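Local atomic coordinates of CCMAN5 (Cellulosimicrobium cellulans, PDB entry 2XSG), a protein that probably hydrolyses alpha-mannosidic linkages as a bacterial mannosidase of glycoside hydrolase family 92, with a bound calcium ion. Residues V675-V680 against S705-T710. Residues are numbered along the deposited sequence; the frame is centred on the assembly and turned at random.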
# COMPACT_ATOMS: atom_id res chain seq x y z
N VAL A 675 -4.15 -17.18 -2.37
CA VAL A 675 -3.14 -18.25 -2.35
C VAL A 675 -3.43 -19.21 -1.19
O VAL A 675 -3.33 -20.44 -1.34
CB VAL A 675 -1.71 -17.68 -2.24
CG1 VAL A 675 -0.64 -18.79 -2.04
CG2 VAL A 675 -1.38 -16.85 -3.47
N GLY A 676 -3.79 -18.63 -0.05
CA GLY A 676 -4.14 -19.40 1.12
C GLY A 676 -3.06 -19.47 2.18
O GLY A 676 -3.13 -20.32 3.07
N LEU A 677 -2.06 -18.58 2.06
CA LEU A 677 -0.95 -18.51 3.00
C LEU A 677 -0.82 -17.10 3.55
O LEU A 677 -0.53 -16.15 2.81
CB LEU A 677 0.37 -18.92 2.33
CG LEU A 677 0.46 -20.36 1.82
CD1 LEU A 677 1.72 -20.45 1.00
CD2 LEU A 677 0.43 -21.39 2.95
N PHE A 678 -1.00 -16.98 4.86
CA PHE A 678 -1.05 -15.67 5.51
C PHE A 678 0.04 -15.51 6.57
O PHE A 678 0.31 -16.44 7.34
CB PHE A 678 -2.41 -15.48 6.16
CG PHE A 678 -2.60 -14.12 6.75
CD1 PHE A 678 -3.11 -13.08 5.98
CD2 PHE A 678 -2.27 -13.87 8.07
CE1 PHE A 678 -3.27 -11.81 6.51
CE2 PHE A 678 -2.44 -12.60 8.61
CZ PHE A 678 -2.95 -11.57 7.82
N PRO A 679 0.67 -14.31 6.64
CA PRO A 679 1.71 -14.14 7.65
C PRO A 679 1.15 -13.62 8.97
O PRO A 679 1.13 -12.40 9.22
CB PRO A 679 2.64 -13.11 7.00
CG PRO A 679 1.69 -12.23 6.21
CD PRO A 679 0.57 -13.13 5.75
N VAL A 680 0.69 -14.51 9.84
CA VAL A 680 0.33 -14.08 11.19
C VAL A 680 1.54 -13.42 11.87
O VAL A 680 1.48 -12.28 12.31
CB VAL A 680 -0.28 -15.24 12.04
CG1 VAL A 680 -0.40 -14.85 13.52
CG2 VAL A 680 -1.66 -15.62 11.48
N SER A 705 11.64 -22.57 -11.53
CA SER A 705 10.96 -23.41 -10.54
C SER A 705 9.65 -22.72 -10.12
O SER A 705 9.46 -21.52 -10.38
CB SER A 705 11.85 -23.66 -9.32
OG SER A 705 11.91 -22.52 -8.48
N ALA A 706 8.74 -23.47 -9.50
CA ALA A 706 7.39 -22.97 -9.20
C ALA A 706 6.81 -23.55 -7.92
O ALA A 706 6.98 -24.75 -7.66
CB ALA A 706 6.45 -23.25 -10.37
N PHE A 707 6.12 -22.72 -7.13
CA PHE A 707 5.30 -23.22 -6.02
C PHE A 707 3.88 -23.47 -6.54
O PHE A 707 3.30 -22.61 -7.20
CB PHE A 707 5.26 -22.23 -4.86
CG PHE A 707 4.32 -22.62 -3.74
CD1 PHE A 707 4.66 -23.64 -2.85
CD2 PHE A 707 3.11 -21.95 -3.57
CE1 PHE A 707 3.80 -23.99 -1.81
CE2 PHE A 707 2.23 -22.30 -2.54
CZ PHE A 707 2.58 -23.32 -1.65
N THR A 708 3.35 -24.64 -6.26
CA THR A 708 2.01 -24.93 -6.74
C THR A 708 1.14 -25.31 -5.57
O THR A 708 1.44 -26.26 -4.84
CB THR A 708 2.02 -26.01 -7.85
OG1 THR A 708 3.06 -25.70 -8.79
CG2 THR A 708 0.70 -26.07 -8.60
N VAL A 709 0.08 -24.54 -5.36
CA VAL A 709 -0.93 -24.90 -4.38
C VAL A 709 -2.21 -25.23 -5.13
O VAL A 709 -2.71 -24.41 -5.92
CB VAL A 709 -1.12 -23.81 -3.29
CG1 VAL A 709 -1.58 -22.46 -3.87
CG2 VAL A 709 -2.09 -24.29 -2.19
N THR A 710 -2.73 -26.44 -4.92
CA THR A 710 -4.00 -26.85 -5.52
C THR A 710 -5.09 -27.05 -4.47
O THR A 710 -4.82 -27.40 -3.31
CB THR A 710 -3.88 -28.15 -6.35
OG1 THR A 710 -3.12 -29.11 -5.62
CG2 THR A 710 -3.23 -27.87 -7.70
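Val675 ends a helix, and its CA comes within 7.3 Å of the CA of Val709 on strand 706-712, a spacing too far for backbone pairing and bridged by the side chain of Val709. Gly676, the C-prime residue of a Schellman motif, turns the chain out of the helix: its phi of 102° would press a side chain against the preceding carbonyl, which explains the glycine. The turn leads directly into strand 677-678.

Val709 CG1 packs on the carbonyl O of Val675, 3.7 Å away, and on its side chain, with 4.2 Å between the two CG1 atoms. CG1 of Val709 lies between the backbone N and carbonyl carbon (chi1 62°), which leaves CG2 also near that oxygen. Valine's two short branches suit so close an approach to main chain.

Two residues back along the strand, Phe707 reaches farther, its CG anti to the backbone N (chi1 174°). Leu677 comes from the opposite direction, and its CD1 meets the ring obliquely, 4.0 Å from CZ of Phe707. Long apolar side chains suit this wider part of a buried interface.

Strand 677-678 pairs with 686-689, and Tyr365 of helix 353-366 touches Val675, while strand 706-712 runs between 696-700 and 746-752. Within the catalytic domain, the contact thus joins the end of helix 665-675 and a small three-stranded sheet to a six-stranded mixed sheet.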